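PDB 3D82: cupin 2, conserved barrel domain protein from Shewanella frigidimarina NCIMB 400, which binds a nickel ion within a cupin-type beta-barrel and is otherwise of unestablished, possibly metal-dependent, function. Local coordinates for residues D[49-54]-D[77-82]. Residues are numbered along the deposited sequence; the frame is centred on the assembly and turned at random.
With NI (nickel (II) ion), chain L.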
ATOM      1  N   ASP D  49      20.294   0.709  -3.660  1.00 54.22           N
ATOM      2  CA  ASP D  49      19.758   1.510  -4.752  1.00 55.42           C
ATOM      3  C   ASP D  49      18.269   1.809  -4.692  1.00 53.95           C
ATOM      4  O   ASP D  49      17.764   2.441  -5.610  1.00 54.79           O
ATOM      5  CB  ASP D  49      20.122   0.824  -6.082  1.00 56.30           C
ATOM      6  CG  ASP D  49      21.629   0.731  -6.305  1.00 63.31           C
ATOM      7  OD1 ASP D  49      22.376   1.638  -5.856  1.00 69.48           O
ATOM      8  OD2 ASP D  49      22.073  -0.247  -6.949  1.00 70.91           O
ATOM      9  N   THR D  50      17.567   1.407  -3.636  1.00 52.63           N
ATOM     10  CA  THR D  50      16.136   1.717  -3.542  1.00 51.13           C
ATOM     11  C   THR D  50      15.613   1.860  -2.121  1.00 50.98           C
ATOM     12  O   THR D  50      16.056   1.143  -1.200  1.00 51.32           O
ATOM     13  CB  THR D  50      15.257   0.626  -4.286  1.00 51.21           C
ATOM     14  OG1 THR D  50      13.877   1.018  -4.253  1.00 50.56           O
ATOM     15  CG2 THR D  50      15.395  -0.770  -3.645  1.00 48.62           C
ATOM     16  N   ASP D  51      14.649   2.771  -1.959  1.00 51.03           N
ATOM     17  CA  ASP D  51      13.867   2.835  -0.729  1.00 51.65           C
ATOM     18  C   ASP D  51      13.000   1.543  -0.723  1.00 52.46           C
ATOM     19  O   ASP D  51      12.767   0.943  -1.766  1.00 51.75           O
ATOM     20  CB  ASP D  51      12.921   4.017  -0.685  1.00 51.17           C
ATOM     21  CG  ASP D  51      13.626   5.354  -0.741  1.00 52.86           C
ATOM     22  OD1 ASP D  51      14.813   5.459  -0.372  1.00 52.19           O
ATOM     23  OD2 ASP D  51      12.955   6.303  -1.173  1.00 52.76           O
ATOM     24  N   GLU D  52      12.537   1.151   0.450  1.00 53.36           N
ATOM     25  CA  GLU D  52      11.705  -0.039   0.622  1.00 55.93           C
ATOM     26  C   GLU D  52      10.581   0.305   1.599  1.00 54.67           C
ATOM     27  O   GLU D  52      10.846   0.829   2.684  1.00 54.40           O
ATOM     28  CB  GLU D  52      12.548  -1.195   1.170  1.00 55.72           C
ATOM     29  CG  GLU D  52      11.801  -2.513   1.317  1.00 60.47           C
ATOM     30  CD  GLU D  52      12.691  -3.601   1.871  1.00 61.13           C
ATOM     31  OE1 GLU D  52      13.177  -3.428   2.998  1.00 67.35           O
ATOM     32  OE2 GLU D  52      12.910  -4.641   1.209  1.00 68.06           O
ATOM     33  N   VAL D  53       9.347  -0.006   1.214  1.00 54.13           N
ATOM     34  CA  VAL D  53       8.174   0.261   2.030  1.00 54.05           C
ATOM     35  C   VAL D  53       7.683  -0.998   2.733  1.00 53.98           C
ATOM     36  O   VAL D  53       7.616  -2.049   2.125  1.00 54.43           O
ATOM     37  CB  VAL D  53       7.038   0.898   1.180  1.00 54.60           C
ATOM     38  CG1 VAL D  53       5.694   0.975   1.975  1.00 51.02           C
ATOM     39  CG2 VAL D  53       7.472   2.305   0.711  1.00 54.61           C
ATOM     40  N   PHE D  54       7.380  -0.865   4.025  1.00 53.05           N
ATOM     41  CA  PHE D  54       6.737  -1.893   4.831  1.00 54.06           C
ATOM     42  C   PHE D  54       5.376  -1.356   5.267  1.00 53.17           C
ATOM     43  O   PHE D  54       5.286  -0.234   5.774  1.00 52.41           O
ATOM     44  CB  PHE D  54       7.520  -2.196   6.105  1.00 55.51           C
ATOM     45  CG  PHE D  54       8.735  -3.015   5.885  1.00 56.37           C
ATOM     46  CD1 PHE D  54       9.900  -2.418   5.423  1.00 59.01           C
ATOM     47  CD2 PHE D  54       8.739  -4.384   6.178  1.00 56.72           C
ATOM     48  CE1 PHE D  54      11.038  -3.171   5.224  1.00 59.83           C
ATOM     49  CE2 PHE D  54       9.879  -5.146   5.970  1.00 55.56           C
ATOM     50  CZ  PHE D  54      11.031  -4.545   5.498  1.00 57.10           C
HETATM   51  N   MSE D  77       2.753   2.216   8.304  1.00 51.07           N
HETATM   52  CA  MSE D  77       3.816   2.008   7.326  1.00 51.11           C
HETATM   53  C   MSE D  77       5.065   2.820   7.647  1.00 51.22           C
HETATM   54  O   MSE D  77       5.023   3.838   8.391  1.00 50.31           O
HETATM   55  CB  MSE D  77       3.357   2.352   5.890  1.00 51.87           C
HETATM   56  CG  MSE D  77       3.013   3.805   5.631  1.00 52.74           C
HETATM   57 SE   MSE D  77       2.686   4.242   3.765  0.75 50.31          SE
HETATM   58  CE  MSE D  77       4.542   4.199   3.097  1.00 50.65           C
ATOM     59  N   TYR D  78       6.148   2.400   7.006  1.00 51.36           N
ATOM     60  CA  TYR D  78       7.456   3.044   7.134  1.00 52.02           C
ATOM     61  C   TYR D  78       8.235   2.862   5.837  1.00 51.94           C
ATOM     62  O   TYR D  78       8.181   1.790   5.251  1.00 52.93           O
ATOM     63  CB  TYR D  78       8.235   2.429   8.311  1.00 51.36           C
ATOM     64  CG  TYR D  78       9.444   3.224   8.706  1.00 53.66           C
ATOM     65  CD1 TYR D  78       9.335   4.298   9.597  1.00 54.01           C
ATOM     66  CD2 TYR D  78      10.698   2.947   8.159  1.00 53.55           C
ATOM     67  CE1 TYR D  78      10.471   5.061   9.960  1.00 59.46           C
ATOM     68  CE2 TYR D  78      11.843   3.706   8.507  1.00 54.50           C
ATOM     69  CZ  TYR D  78      11.732   4.757   9.404  1.00 59.04           C
ATOM     70  OH  TYR D  78      12.864   5.481   9.740  1.00 57.21           O
ATOM     71  N   VAL D  79       8.977   3.896   5.429  1.00 52.08           N
ATOM     72  CA  VAL D  79       9.835   3.848   4.248  1.00 52.41           C
ATOM     73  C   VAL D  79      11.282   3.697   4.719  1.00 52.52           C
ATOM     74  O   VAL D  79      11.778   4.562   5.416  1.00 51.37           O
ATOM     75  CB  VAL D  79       9.728   5.148   3.402  1.00 52.64           C
ATOM     76  CG1 VAL D  79      10.600   5.036   2.165  1.00 52.87           C
ATOM     77  CG2 VAL D  79       8.268   5.439   3.028  1.00 53.30           C
ATOM     78  N   ILE D  80      11.951   2.597   4.358  1.00 53.63           N
ATOM     79  CA  ILE D  80      13.361   2.395   4.720  1.00 54.14           C
ATOM     80  C   ILE D  80      14.164   3.147   3.653  1.00 53.41           C
ATOM     81  O   ILE D  80      14.116   2.744   2.498  1.00 54.25           O
ATOM     82  CB  ILE D  80      13.802   0.907   4.694  1.00 54.81           C
ATOM     83  CG1 ILE D  80      12.916  -0.003   5.570  1.00 58.71           C
ATOM     84  CG2 ILE D  80      15.292   0.810   5.128  1.00 53.10           C
ATOM     85  CD1 ILE D  80      13.037   0.202   7.021  1.00 54.74           C
ATOM     86  N   PRO D  81      14.867   4.256   4.004  1.00 53.59           N
ATOM     87  CA  PRO D  81      15.626   4.925   2.924  1.00 53.18           C
ATOM     88  C   PRO D  81      16.753   4.035   2.375  1.00 53.74           C
ATOM     89  O   PRO D  81      17.280   3.172   3.110  1.00 54.19           O
ATOM     90  CB  PRO D  81      16.173   6.180   3.596  1.00 53.47           C
ATOM     91  CG  PRO D  81      15.357   6.351   4.839  1.00 53.45           C
ATOM     92  CD  PRO D  81      15.059   4.963   5.283  1.00 51.38           C
ATOM     93  N   LYS D  82      17.074   4.190   1.091  1.00 53.11           N
ATOM     94  CA  LYS D  82      18.118   3.366   0.456  1.00 52.20           C
ATOM     95  C   LYS D  82      19.447   3.446   1.208  1.00 52.42           C
ATOM     96  O   LYS D  82      19.790   4.494   1.758  1.00 50.92           O
ATOM     97  CB  LYS D  82      18.347   3.726  -1.020  1.00 52.90           C
ATOM     98  CG  LYS D  82      18.834   5.115  -1.312  1.00 56.69           C
ATOM     99  CD  LYS D  82      19.053   5.272  -2.811  1.00 64.04           C
ATOM    100  CE  LYS D  82      19.661   6.625  -3.140  1.00 68.12           C
ATOM    101  NZ  LYS D  82      20.109   6.691  -4.554  1.00 73.42           N
TER
HETATM  102 NI    NI L 500      14.899  -5.043   3.549  1.00 62.30          NI
HETATM  103  O   HOH W   1      22.123   4.651  -5.344  1.00 68.18           O
HETATM  104  O   HOH W   2      15.910   0.566   1.500  1.00 38.14           O
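Phe54 overlaps Ile80 on the barrel-interior face that also carries Glu52: ring atom CE1 of Phe54 lies 3.7 Å from CG1 of Ile80, the two side chains crossing at a slant. A chi1 of -55° sets CG1 of Ile80 anti to the carbonyl carbon, which brings it to the Phe54 ring; CG1 also lies 3.6 Å from the carbonyl O of Glu52. The opposite face is lined by Val53, whose CG1 meets the terminal CE of selenomethionine Met77 at 3.6 Å while its CG2 faces CG2 of Val79; Met28 of the second subunit covers Val53.

The antiparallel register is fixed by backbone pairs at Glu52–Ile80 and Phe54–Tyr78. Their shortest bond, Ile80 N to Glu52 O, is 2.7 Å with 169° at the hydrogen.

Past the strands, OD1 of Asp51 takes over from backbone carbonyls, accepting the N-H of Lys82 at 3.0 Å through its anti lone pair. OD2 of Asp51 accepts the backbone N-H of Asn29 in the second subunit, so one carboxylate joins the loop after Ile80 to the dimer interface. An alanine here would probably leave both N-H groups without this acceptor. Farther out, a water bridges Asp49 OD1 and Lys82 NZ, whose charged atoms are 5.7 Å apart.

Glu52, extended to CD, puts OE1 2.4 Å from the nickel, whose site His45, His47 and His86 share. The backbone N and O of Ile80 both bond to Glu52, pairing the metal ligand's strand with strand 76-80, consistent with a cupin metal centre whose carboxylate ligand projects from a hydrogen-bonded barrel strand.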